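Local coordinates for glycosyl hydrolase family 2, TIM barrel domain protein (PDB 6ED2) that probably hydrolyses beta-glucuronides, releasing glucuronic acid, as a family 2 glycosyl hydrolase from a human gut bacterium, at residues V73-D79 and Y191-H197; Y89-Y95 and S157-E163; F491-Y497 and P530-Y536; F515-D520 and V567-F573. All blocks are in the same frame, centred on the assembly; numbering follows the deposited sequence.

Contact 1 of 4, residues V73-D79 and Y191-H197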
# COMPACT_ATOMS: atom_id res chain seq x y z
N VAL A 73 -10.05 -13.54 27.53
CA VAL A 73 -9.38 -14.83 27.56
C VAL A 73 -10.18 -15.73 26.63
O VAL A 73 -11.41 -15.81 26.77
CB VAL A 73 -9.32 -15.40 28.98
CG1 VAL A 73 -8.80 -16.83 28.97
CG2 VAL A 73 -8.47 -14.51 29.89
N PRO A 74 -9.57 -16.40 25.64
CA PRO A 74 -8.14 -16.46 25.31
C PRO A 74 -7.65 -15.30 24.44
O PRO A 74 -8.32 -14.91 23.49
CB PRO A 74 -8.03 -17.78 24.54
CG PRO A 74 -9.36 -17.85 23.80
CD PRO A 74 -10.37 -17.30 24.78
N ALA A 75 -6.44 -14.81 24.74
CA ALA A 75 -5.72 -13.86 23.90
C ALA A 75 -4.34 -13.66 24.51
O ALA A 75 -4.14 -13.89 25.71
CB ALA A 75 -6.46 -12.51 23.79
N SER A 76 -3.40 -13.25 23.67
CA SER A 76 -2.23 -12.56 24.20
C SER A 76 -2.68 -11.20 24.69
O SER A 76 -3.60 -10.60 24.12
CB SER A 76 -1.15 -12.38 23.13
OG SER A 76 -0.75 -13.63 22.57
N PHE A 77 -2.05 -10.71 25.76
CA PHE A 77 -2.44 -9.39 26.25
C PHE A 77 -1.81 -8.25 25.45
O PHE A 77 -2.36 -7.15 25.46
CB PHE A 77 -2.12 -9.24 27.75
CG PHE A 77 -0.63 -9.17 28.09
CD1 PHE A 77 0.10 -8.00 27.91
CD2 PHE A 77 0.02 -10.28 28.64
CE1 PHE A 77 1.47 -7.92 28.25
CE2 PHE A 77 1.39 -10.21 28.99
CZ PHE A 77 2.12 -9.03 28.78
N CYS A 78 -0.73 -8.51 24.70
CA CYS A 78 0.18 -7.43 24.30
C CYS A 78 -0.45 -6.45 23.30
O CYS A 78 -0.27 -5.23 23.44
CB CYS A 78 1.47 -8.03 23.71
SG CYS A 78 2.14 -9.49 24.58
N ASP A 79 -1.14 -6.95 22.28
CA ASP A 79 -1.57 -6.10 21.17
C ASP A 79 -2.94 -5.46 21.38
O ASP A 79 -3.46 -4.81 20.47
CB ASP A 79 -1.59 -6.90 19.86
CG ASP A 79 -0.21 -7.10 19.28
OD1 ASP A 79 0.76 -6.57 19.87
OD2 ASP A 79 -0.10 -7.79 18.23
N TYR A 191 7.59 -12.71 18.04
CA TYR A 191 7.31 -11.83 19.16
C TYR A 191 6.97 -12.64 20.42
O TYR A 191 6.33 -13.69 20.35
CB TYR A 191 6.17 -10.87 18.82
CG TYR A 191 6.05 -9.71 19.80
CD1 TYR A 191 6.76 -8.53 19.59
CD2 TYR A 191 5.26 -9.80 20.95
CE1 TYR A 191 6.68 -7.47 20.49
CE2 TYR A 191 5.17 -8.74 21.86
CZ TYR A 191 5.90 -7.59 21.62
OH TYR A 191 5.83 -6.53 22.50
N ASN A 192 7.38 -12.13 21.58
CA ASN A 192 7.18 -12.84 22.84
C ASN A 192 5.76 -12.64 23.38
O ASN A 192 5.54 -12.17 24.49
CB ASN A 192 8.22 -12.39 23.87
CG ASN A 192 8.25 -13.29 25.10
OD1 ASN A 192 8.18 -14.51 24.99
ND2 ASN A 192 8.36 -12.68 26.29
N TYR A 193 4.78 -13.03 22.57
CA TYR A 193 3.38 -12.97 23.00
C TYR A 193 3.17 -13.83 24.24
O TYR A 193 3.58 -14.99 24.28
CB TYR A 193 2.46 -13.45 21.88
CG TYR A 193 2.23 -12.42 20.78
CD1 TYR A 193 1.76 -11.14 21.08
CD2 TYR A 193 2.48 -12.74 19.44
CE1 TYR A 193 1.55 -10.20 20.07
CE2 TYR A 193 2.29 -11.82 18.44
CZ TYR A 193 1.82 -10.55 18.75
OH TYR A 193 1.62 -9.64 17.74
N ALA A 194 2.53 -13.26 25.26
CA ALA A 194 2.18 -14.03 26.45
C ALA A 194 0.77 -13.66 26.89
O ALA A 194 0.15 -12.74 26.35
CB ALA A 194 3.17 -13.80 27.58
N GLY A 195 0.28 -14.38 27.88
CA GLY A 195 -1.10 -14.24 28.32
C GLY A 195 -1.72 -15.60 28.51
O GLY A 195 -1.00 -16.57 28.77
N ILE A 196 -3.04 -15.70 28.37
CA ILE A 196 -3.73 -16.98 28.41
C ILE A 196 -4.30 -17.20 27.02
O ILE A 196 -5.33 -16.63 26.65
CB ILE A 196 -4.81 -17.03 29.48
CG1 ILE A 196 -4.20 -16.78 30.85
CG2 ILE A 196 -5.48 -18.40 29.49
CD1 ILE A 196 -5.17 -17.09 31.97
N HIS A 197 -3.64 -18.05 26.25
CA HIS A 197 -3.83 -18.15 24.82
C HIS A 197 -4.92 -19.12 24.41
O HIS A 197 -5.31 -19.13 23.23
CB HIS A 197 -2.52 -18.57 24.14
CG HIS A 197 -1.46 -17.52 24.17
ND1 HIS A 197 -0.12 -17.80 24.10
CD2 HIS A 197 -1.56 -16.16 24.24
CE1 HIS A 197 0.57 -16.68 24.13
NE2 HIS A 197 -0.28 -15.67 24.20
O HOH W 1 3.27 -7.04 18.99
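A two-stranded antiparallel sheet, A75-S76 against G195-I196, ties two loops of the family 2 sugar-binding domain together. A75 and I196 are its hydrogen-bonded pair: A75 N reaches I196 O at 2.9 Å, while the return bond from I196 N to A75 O is weak at 3.4 Å. S76 faces G195 as the non-hydrogen-bonded pair, and beyond it F77 N gives a 3.1 Å bond to A194 O. At G195 the backbone takes a positive phi (134°), where a side chain would jam against the A194 carbonyl and run into A75 O. V73 CG1 rests on I196 CG2, 3.7 Å away. With CG lying beside its own backbone N (chi1 -78°), Y193 carries its hydroxyl to D79 OD2, donating a 2.6 Å bond on the syn side but tilted well out of the plane of a carboxylate turned 84° from the ring. R604 bonds to the same hydroxyl. C78 slips its sulfur in at the ring edge, SG 3.9 Å from Y193 CD1. A phenylalanine in place of Y193 would keep this edge contact but would probably leave D79 OD2 and the R604 guanidinium without their shared hydroxyl. D79 OD1 accepts a 2.7 Å bond from a water that also donates, weakly, to Y193 OH.

Contact 2 of 4, residues Y89-Y95 and S157-E163; sequences YCGDFWY and SVLANNE
L159 lies over one face of the W94 indole, its CB 3.9 Å from the centroid of the six-membered ring and only 4° off the normal, a CH-pi contact. Its CD1 lies over the same face near the pyrrole side, 3.7 Å from W94 NE1, whose own hydrogen bond goes to D51. The two residues are a non-hydrogen-bonded pair of neighbouring antiparallel strands, 92-101 and 152-161, in the large sheet of the sugar-binding domain. Between such pairs the backbones bond in both directions, at F93 with A160 and at Y95 with V158; A160 N to F93 O measures 2.8 Å. F93 has CG between its backbone N and carbonyl carbon (chi1 49°), which brings the ring back across the strand partner: CE1 meets A160 CB at 3.5 Å, and A160 O sits over one face near the rim. Past the strand ends the amide of N162 carries the pairing on. ND2 donates to Y89 O at 2.9 Å, almost straight at 176°, and OD1 accepts from G91 N at 2.8 Å in the carbonyl plane, so both ends of the amide are tied and its rotation is set. N161 holds two carboxylates with one nitrogen: ND2 meets D92 OD1 from above the carboxylate plane at 2.7 Å, and E163 OE1 on its anti lone pair at 2.8 Å. N161 OD1 meanwhile accepts from E163 N, making an Asx turn.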
# COMPACT_ATOMS: atom_id res chain seq x y z
N TYR A 89 5.52 -5.37 28.08
CA TYR A 89 5.66 -5.72 29.49
C TYR A 89 6.27 -7.10 29.67
O TYR A 89 5.82 -8.09 29.06
CB TYR A 89 4.31 -5.68 30.21
CG TYR A 89 4.46 -6.05 31.66
CD1 TYR A 89 4.83 -5.08 32.60
CD2 TYR A 89 4.30 -7.36 32.09
CE1 TYR A 89 4.98 -5.41 33.94
CE2 TYR A 89 4.47 -7.70 33.44
CZ TYR A 89 4.81 -6.72 34.35
OH TYR A 89 4.97 -7.03 35.68
N CYS A 90 7.28 -7.18 30.53
CA CYS A 90 7.99 -8.43 30.77
C CYS A 90 8.12 -8.63 32.28
O CYS A 90 8.74 -7.81 32.96
CB CYS A 90 9.37 -8.42 30.10
SG CYS A 90 10.24 -10.03 30.19
N GLY A 91 7.52 -9.69 32.79
CA GLY A 91 7.56 -9.93 34.22
C GLY A 91 6.32 -10.68 34.66
O GLY A 91 5.77 -11.49 33.91
N ASP A 92 5.92 -10.41 35.91
CA ASP A 92 4.74 -11.02 36.52
C ASP A 92 3.48 -10.25 36.13
O ASP A 92 3.47 -9.01 36.13
CB ASP A 92 4.86 -10.99 38.05
CG ASP A 92 5.82 -12.03 38.61
OD1 ASP A 92 6.22 -12.98 37.89
OD2 ASP A 92 6.17 -11.88 39.79
N PHE A 93 2.40 -10.98 35.84
CA PHE A 93 1.10 -10.38 35.58
C PHE A 93 0.01 -11.35 36.04
O PHE A 93 0.22 -12.57 36.08
CB PHE A 93 0.91 -10.01 34.09
CG PHE A 93 1.25 -11.13 33.13
CD1 PHE A 93 0.26 -11.96 32.62
CD2 PHE A 93 2.58 -11.34 32.72
CE1 PHE A 93 0.55 -12.99 31.73
CE2 PHE A 93 2.90 -12.36 31.83
CZ PHE A 93 1.88 -13.20 31.33
N TRP A 94 -1.16 -10.80 36.37
CA TRP A 94 -2.23 -11.56 37.02
C TRP A 94 -3.51 -11.56 36.19
O TRP A 94 -3.92 -10.53 35.65
CB TRP A 94 -2.55 -10.99 38.40
CG TRP A 94 -1.46 -11.08 39.43
CD1 TRP A 94 -0.33 -10.33 39.49
CD2 TRP A 94 -1.43 -11.95 40.57
NE1 TRP A 94 0.41 -10.68 40.60
CE2 TRP A 94 -0.24 -11.68 41.27
CE3 TRP A 94 -2.29 -12.95 41.05
CZ2 TRP A 94 0.12 -12.36 42.44
CZ3 TRP A 94 -1.94 -13.62 42.21
CH2 TRP A 94 -0.75 -13.32 42.89
N TYR A 95 -4.13 -12.73 36.11
CA TYR A 95 -5.47 -12.91 35.60
C TYR A 95 -6.38 -13.34 36.75
O TYR A 95 -5.95 -14.05 37.66
CB TYR A 95 -5.51 -13.98 34.50
CG TYR A 95 -5.02 -13.54 33.14
CD1 TYR A 95 -5.92 -13.27 32.12
CD2 TYR A 95 -3.66 -13.43 32.87
CE1 TYR A 95 -5.49 -12.89 30.87
CE2 TYR A 95 -3.21 -13.04 31.60
CZ TYR A 95 -4.13 -12.76 30.61
OH TYR A 95 -3.72 -12.37 29.35
N SER A 157 -7.40 -17.06 40.52
CA SER A 157 -6.33 -16.11 40.26
C SER A 157 -5.15 -16.84 39.64
O SER A 157 -4.74 -17.90 40.14
CB SER A 157 -5.88 -15.40 41.53
OG SER A 157 -7.00 -14.97 42.27
N VAL A 158 -4.59 -16.28 38.57
CA VAL A 158 -3.44 -16.87 37.90
C VAL A 158 -2.32 -15.85 37.93
O VAL A 158 -2.45 -14.74 37.40
CB VAL A 158 -3.76 -17.30 36.46
CG1 VAL A 158 -2.52 -17.90 35.79
CG2 VAL A 158 -4.90 -18.31 36.46
N LEU A 159 -1.21 -16.21 38.58
CA LEU A 159 0.02 -15.44 38.53
C LEU A 159 0.86 -16.02 37.41
O LEU A 159 1.34 -17.16 37.51
CB LEU A 159 0.75 -15.48 39.87
CG LEU A 159 2.19 -14.99 39.85
CD1 LEU A 159 2.29 -13.59 39.26
CD2 LEU A 159 2.78 -15.03 41.27
N ALA A 160 1.02 -15.27 36.33
CA ALA A 160 1.78 -15.71 35.18
C ALA A 160 3.03 -14.85 35.03
O ALA A 160 3.15 -13.78 35.63
CB ALA A 160 0.92 -15.67 33.90
N ASN A 161 3.97 -15.34 34.22
CA ASN A 161 5.24 -14.67 34.02
C ASN A 161 5.70 -14.97 32.60
O ASN A 161 5.50 -16.08 32.10
CB ASN A 161 6.28 -15.14 35.06
CG ASN A 161 7.61 -14.42 34.93
OD1 ASN A 161 8.43 -14.78 34.10
ND2 ASN A 161 7.82 -13.39 35.74
N ASN A 162 6.30 -13.98 31.93
CA ASN A 162 6.73 -14.17 30.55
C ASN A 162 8.22 -13.88 30.35
O ASN A 162 8.66 -13.64 29.22
CB ASN A 162 5.90 -13.32 29.59
CG ASN A 162 6.10 -11.84 29.82
OD1 ASN A 162 6.70 -11.42 30.81
ND2 ASN A 162 5.58 -11.02 28.89
N GLU A 163 8.99 -13.89 31.43
CA GLU A 163 10.42 -13.67 31.31
C GLU A 163 11.09 -14.84 30.60
O GLU A 163 10.64 -15.99 30.69
CB GLU A 163 11.05 -13.45 32.69
CG GLU A 163 10.67 -12.12 33.27
CD GLU A 163 11.09 -11.95 34.73
OE1 GLU A 163 10.24 -12.08 35.62
OE2 GLU A 163 12.27 -11.62 34.97

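Contact 3 of 4, residues F491-Y497 and P530-Y536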
# COMPACT_ATOMS: atom_id res chain seq x y z
N PHE A 491 14.65 -38.31 9.41
CA PHE A 491 14.66 -37.62 8.13
C PHE A 491 15.20 -36.24 8.44
O PHE A 491 15.04 -35.75 9.56
CB PHE A 491 13.27 -37.59 7.45
CG PHE A 491 12.20 -36.83 8.22
CD1 PHE A 491 11.97 -35.49 7.97
CD2 PHE A 491 11.42 -37.47 9.17
CE1 PHE A 491 10.98 -34.79 8.66
CE2 PHE A 491 10.43 -36.78 9.88
CZ PHE A 491 10.21 -35.43 9.61
N VAL A 492 15.90 -35.66 7.49
CA VAL A 492 16.56 -34.38 7.72
C VAL A 492 15.62 -33.27 7.27
O VAL A 492 14.95 -33.39 6.23
CB VAL A 492 17.92 -34.34 6.99
CG1 VAL A 492 18.54 -32.96 7.07
CG2 VAL A 492 18.88 -35.37 7.64
N SER A 493 15.55 -32.20 8.07
CA SER A 493 14.75 -31.01 7.78
C SER A 493 15.69 -29.81 7.71
O SER A 493 16.36 -29.49 8.69
CB SER A 493 13.69 -30.76 8.86
OG SER A 493 12.80 -31.85 8.99
N LEU A 494 15.72 -29.15 6.55
CA LEU A 494 16.63 -28.02 6.36
C LEU A 494 15.85 -26.71 6.32
O LEU A 494 14.78 -26.63 5.70
CB LEU A 494 17.44 -28.17 5.06
CG LEU A 494 18.42 -29.35 4.94
CD1 LEU A 494 19.21 -29.24 3.63
CD2 LEU A 494 19.37 -29.44 6.14
N ASN A 495 16.40 -25.69 6.98
CA ASN A 495 15.97 -24.31 6.83
C ASN A 495 17.03 -23.61 5.99
O ASN A 495 18.13 -23.33 6.49
CB ASN A 495 15.81 -23.61 8.18
CG ASN A 495 14.68 -24.21 9.04
OD1 ASN A 495 13.98 -25.14 8.62
ND2 ASN A 495 14.52 -23.68 10.24
N ARG A 496 16.72 -23.31 4.73
CA ARG A 496 17.72 -22.76 3.82
C ARG A 496 17.19 -21.51 3.11
O ARG A 496 16.03 -21.46 2.70
CB ARG A 496 18.15 -23.80 2.80
CG ARG A 496 19.06 -24.88 3.39
CD ARG A 496 20.26 -24.25 4.08
NE ARG A 496 21.16 -25.23 4.67
CZ ARG A 496 21.08 -25.69 5.92
NH1 ARG A 496 20.12 -25.27 6.73
NH2 ARG A 496 21.96 -26.57 6.35
N TYR A 497 18.06 -20.52 2.97
CA TYR A 497 17.73 -19.21 2.44
C TYR A 497 18.78 -18.76 1.43
O TYR A 497 19.25 -17.61 1.46
CB TYR A 497 17.60 -18.19 3.56
CG TYR A 497 16.39 -18.43 4.43
CD1 TYR A 497 15.12 -18.05 3.99
CD2 TYR A 497 16.51 -19.04 5.68
CE1 TYR A 497 14.00 -18.26 4.79
CE2 TYR A 497 15.40 -19.26 6.47
CZ TYR A 497 14.15 -18.87 6.03
OH TYR A 497 13.05 -19.10 6.82
N PRO A 530 14.94 -39.71 3.80
CA PRO A 530 14.32 -38.53 3.17
C PRO A 530 14.89 -37.24 3.75
O PRO A 530 15.30 -37.17 4.91
CB PRO A 530 12.83 -38.67 3.51
CG PRO A 530 12.65 -40.05 4.04
CD PRO A 530 13.98 -40.51 4.57
N LEU A 531 14.95 -36.23 2.90
CA LEU A 531 15.21 -34.86 3.33
C LEU A 531 14.02 -34.01 2.92
O LEU A 531 13.44 -34.20 1.84
CB LEU A 531 16.51 -34.33 2.70
CG LEU A 531 17.04 -32.96 3.16
CD1 LEU A 531 18.60 -32.95 3.18
CD2 LEU A 531 16.48 -31.85 2.27
N ILE A 532 13.62 -33.09 3.81
CA ILE A 532 12.60 -32.11 3.48
C ILE A 532 13.14 -30.74 3.83
O ILE A 532 14.08 -30.58 4.62
CB ILE A 532 11.27 -32.34 4.21
CG1 ILE A 532 11.39 -31.97 5.69
CG2 ILE A 532 10.80 -33.76 4.04
CD1 ILE A 532 10.03 -32.00 6.38
N PHE A 533 12.53 -29.73 3.22
CA PHE A 533 12.80 -28.35 3.59
C PHE A 533 11.68 -27.85 4.48
O PHE A 533 10.49 -27.99 4.15
CB PHE A 533 12.98 -27.49 2.34
CG PHE A 533 14.27 -27.78 1.62
CD1 PHE A 533 15.41 -27.06 1.91
CD2 PHE A 533 14.35 -28.82 0.70
CE1 PHE A 533 16.61 -27.36 1.28
CE2 PHE A 533 15.54 -29.12 0.05
CZ PHE A 533 16.67 -28.39 0.34
N THR A 534 12.05 -27.33 5.64
CA THR A 534 11.07 -26.82 6.57
C THR A 534 11.05 -25.29 6.62
O THR A 534 10.13 -24.73 7.22
CB THR A 534 11.34 -27.38 7.98
OG1 THR A 534 12.76 -27.40 8.21
CG2 THR A 534 10.78 -28.79 8.10
N GLU A 535 12.04 -24.62 6.03
CA GLU A 535 11.96 -23.18 5.83
C GLU A 535 12.71 -22.80 4.56
O GLU A 535 13.72 -23.42 4.21
CB GLU A 535 12.54 -22.37 6.99
CG GLU A 535 11.77 -22.54 8.27
CD GLU A 535 12.19 -21.59 9.33
OE1 GLU A 535 12.79 -20.54 8.99
OE2 GLU A 535 11.88 -21.88 10.51
N TYR A 536 12.20 -21.76 3.91
CA TYR A 536 12.76 -21.05 2.77
C TYR A 536 11.73 -20.00 2.35
O TYR A 536 10.54 -20.13 2.64
CB TYR A 536 13.11 -21.99 1.61
CG TYR A 536 11.94 -22.68 0.92
CD1 TYR A 536 11.53 -22.27 -0.35
CD2 TYR A 536 11.26 -23.74 1.50
CE1 TYR A 536 10.49 -22.89 -1.01
CE2 TYR A 536 10.22 -24.39 0.84
CZ TYR A 536 9.84 -23.95 -0.42
OH TYR A 536 8.80 -24.58 -1.10
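E535 OE1 accepts a 2.6 Å bond from Y497 OH, which comes in on the anti side, 15° out of the carboxylate plane, and a glycerol, probably from the crystallisation liquor, bonds to the same oxygen. OE2 forms a salt bridge with R353. N495 lies against the E535 carboxylate with its amide plane turned only 23° from it, the two groups stacked and N495 ND2 3.3 Å from E535 CD. T534 fixes this amide: its OG1 donates to N495 OD1 at 2.6 Å, nearly in line with the carbonyl, while N495 ND2 goes to E441. These side chains sit at the C-terminal ends of two adjacent parallel strands of the TIM barrel, 492-495 and 531-535, linked by a beta-alpha-beta crossover through helix 508-525. A beta bulge shifts the register here by one: L494 O takes T534 N at 2.8 Å and, weakly, E535 N at 3.4 Å. On the other side of the sheet L494 CD1 meets L531 CD1 at 3.8 Å, and L494 CB touches F533 CD1 at 3.9 Å. R496 bends at chi2 (-54°) so that NH1 donates to N495 O at 2.8 Å from above the carbonyl plane, while NH2 salt-bridges E518.

Contact 4 of 4, residues F515-D520 and V567-F573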
# COMPACT_ATOMS: atom_id res chain seq x y z
N PHE A 515 23.91 -23.54 -3.41
CA PHE A 515 22.87 -24.41 -2.88
C PHE A 515 23.09 -25.85 -3.37
O PHE A 515 23.12 -26.78 -2.56
CB PHE A 515 21.51 -23.85 -3.31
CG PHE A 515 20.32 -24.39 -2.58
CD1 PHE A 515 20.43 -25.39 -1.62
CD2 PHE A 515 19.05 -23.90 -2.87
CE1 PHE A 515 19.29 -25.89 -0.98
CE2 PHE A 515 17.91 -24.39 -2.23
CZ PHE A 515 18.04 -25.40 -1.29
N HIS A 516 23.29 -26.02 -4.68
CA HIS A 516 23.64 -27.33 -5.23
C HIS A 516 24.89 -27.90 -4.56
O HIS A 516 24.97 -29.11 -4.32
CB HIS A 516 23.87 -27.23 -6.72
CG HIS A 516 22.62 -27.35 -7.53
ND1 HIS A 516 21.87 -28.51 -7.55
CD2 HIS A 516 22.00 -26.47 -8.35
CE1 HIS A 516 20.83 -28.33 -8.36
NE2 HIS A 516 20.89 -27.11 -8.85
N HIS A 517 25.86 -27.04 -4.27
CA HIS A 517 27.07 -27.51 -3.61
C HIS A 517 26.74 -28.15 -2.26
O HIS A 517 27.17 -29.27 -1.98
CB HIS A 517 28.07 -26.36 -3.44
CG HIS A 517 29.33 -26.76 -2.74
ND1 HIS A 517 30.33 -27.49 -3.36
CD2 HIS A 517 29.74 -26.57 -1.47
CE1 HIS A 517 31.31 -27.70 -2.50
NE2 HIS A 517 30.98 -27.15 -1.34
N GLU A 518 25.95 -27.46 -1.43
CA GLU A 518 25.61 -28.04 -0.13
C GLU A 518 24.75 -29.29 -0.28
O GLU A 518 24.91 -30.26 0.46
CB GLU A 518 24.90 -27.02 0.77
CG GLU A 518 24.83 -27.48 2.24
CD GLU A 518 23.92 -26.63 3.14
OE1 GLU A 518 23.69 -25.44 2.83
OE2 GLU A 518 23.44 -27.16 4.18
N MET A 519 23.81 -29.29 -1.23
CA MET A 519 22.96 -30.46 -1.40
C MET A 519 23.78 -31.69 -1.79
O MET A 519 23.44 -32.81 -1.38
CB MET A 519 21.87 -30.19 -2.44
CG MET A 519 20.86 -29.13 -2.00
SD MET A 519 20.26 -29.41 -0.31
CE MET A 519 19.19 -30.80 -0.59
N ASP A 520 24.85 -31.51 -2.58
CA ASP A 520 25.72 -32.64 -2.88
C ASP A 520 26.33 -33.21 -1.61
O ASP A 520 26.51 -34.43 -1.50
CB ASP A 520 26.83 -32.25 -3.86
CG ASP A 520 26.28 -31.79 -5.23
OD1 ASP A 520 25.17 -32.24 -5.64
OD2 ASP A 520 26.97 -30.98 -5.90
N VAL A 567 16.17 -26.51 -7.63
CA VAL A 567 17.11 -27.25 -6.80
C VAL A 567 16.42 -28.44 -6.14
O VAL A 567 16.88 -29.58 -6.27
CB VAL A 567 17.76 -26.32 -5.76
CG1 VAL A 567 18.70 -27.12 -4.88
CG2 VAL A 567 18.51 -25.18 -6.46
N PHE A 568 15.29 -28.19 -5.44
CA PHE A 568 14.55 -29.28 -4.79
C PHE A 568 14.33 -30.42 -5.76
O PHE A 568 14.59 -31.59 -5.45
CB PHE A 568 13.15 -28.83 -4.30
CG PHE A 568 13.14 -27.85 -3.15
CD1 PHE A 568 14.30 -27.33 -2.61
CD2 PHE A 568 11.92 -27.43 -2.63
CE1 PHE A 568 14.26 -26.43 -1.56
CE2 PHE A 568 11.86 -26.52 -1.58
CZ PHE A 568 13.03 -26.01 -1.04
N ASP A 569 13.82 -30.08 -6.95
CA ASP A 569 13.36 -31.09 -7.89
C ASP A 569 14.52 -31.89 -8.48
O ASP A 569 14.29 -32.97 -9.03
CB ASP A 569 12.54 -30.41 -8.99
CG ASP A 569 11.19 -29.88 -8.47
OD1 ASP A 569 10.79 -30.28 -7.34
OD2 ASP A 569 10.52 -29.08 -9.18
N HIS A 570 15.74 -31.38 -8.36
CA HIS A 570 16.91 -32.07 -8.89
C HIS A 570 17.27 -33.33 -8.11
O HIS A 570 17.89 -34.23 -8.69
CB HIS A 570 18.10 -31.11 -8.89
CG HIS A 570 19.30 -31.65 -9.58
ND1 HIS A 570 19.33 -31.89 -10.94
CD2 HIS A 570 20.51 -32.02 -9.11
CE1 HIS A 570 20.52 -32.38 -11.27
NE2 HIS A 570 21.25 -32.46 -10.18
N TYR A 571 16.90 -33.44 -6.83
CA TYR A 571 17.42 -34.48 -5.94
C TYR A 571 16.32 -35.45 -5.53
O TYR A 571 15.31 -35.03 -4.95
CB TYR A 571 18.06 -33.85 -4.69
CG TYR A 571 19.26 -32.99 -5.01
CD1 TYR A 571 20.54 -33.54 -5.09
CD2 TYR A 571 19.12 -31.62 -5.25
CE1 TYR A 571 21.64 -32.76 -5.39
CE2 TYR A 571 20.22 -30.82 -5.55
CZ TYR A 571 21.48 -31.40 -5.62
OH TYR A 571 22.58 -30.62 -5.91
N ASP A 572 16.53 -36.74 -5.80
CA ASP A 572 15.50 -37.74 -5.53
C ASP A 572 15.20 -37.88 -4.04
O ASP A 572 14.12 -38.35 -3.67
CB ASP A 572 15.91 -39.11 -6.12
CG ASP A 572 16.91 -39.90 -5.22
OD1 ASP A 572 17.99 -39.36 -4.85
OD2 ASP A 572 16.60 -41.07 -4.87
N PHE A 573 16.13 -37.47 -3.18
CA PHE A 573 15.92 -37.63 -1.75
C PHE A 573 15.11 -36.49 -1.13
O PHE A 573 14.69 -36.62 0.03
CB PHE A 573 17.26 -37.77 -1.02
CG PHE A 573 18.25 -36.66 -1.29
CD1 PHE A 573 18.14 -35.43 -0.66
CD2 PHE A 573 19.32 -36.87 -2.16
CE1 PHE A 573 19.06 -34.41 -0.89
CE2 PHE A 573 20.24 -35.86 -2.41
CZ PHE A 573 20.11 -34.63 -1.77
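V567 CG1 stands over the centre of the F515 ring, 3.7 Å from its centroid, and V567 CG2 reaches over a face of the H516 imidazole, so one valine serves two rings on successive residues. M519 likewise lays an aliphatic group on a ring face, its CB on the Y571 ring, 3.4 Å from CZ; its chain then bends at chi2 and chi3 (-47° and -74°), which brings CE to the edge of F573, 3.6 Å from CE1. Ring edges also meet: F515 CZ touches F568 CE1 at 3.9 Å, each atom at the edge of the other's ring. Were F515 an alanine, V567 CG1 would probably lose the face it rests on and F568 its edge neighbour, opening a gap between the helices. These helices, 508-525 and 554-570, belong to the outer layer of the TIM barrel, and the segment 567-573 takes in the end of the second and the turn leading to strand 574-580. Aromatic contacts form a cluster of H516, H570 and Y571. H516 points an edge at the face of H570 in an offset edge-to-face pair, planes 89° apart and centroids 5.2 Å apart, while H570 CD2 covers the face of Y571 opposite to M519 CB. Among polar groups, H516 ND1 and Y571 OH share a 2.8 Å hydrogen bond in the imidazole plane, and D520 OD1 lies 3.1 Å from Y571 OH at the edge of the phenol ring.

In the fold
From the N terminus, contact 1 opens first at 73-79 and closes at 191-197, and contact 2 (89-95 with 157-163) is nested inside that loop. They touch, N192 ND2 probably bonding to N162 O, so the small two-stranded sheet sits beside the large sheet of the sugar-binding domain. Contacts 3 and 4 come after both, in the TIM barrel, contact 3 with its centre about 30 Å from that of contact 1. They cross each other, their segments alternating: 491-497, 515-520, 530-536, 567-573. Contact 3 pairs neighbouring barrel strands, and contact 4 packs the helices outside them; the R496-E518 salt bridge and F533 against F568 join the two layers.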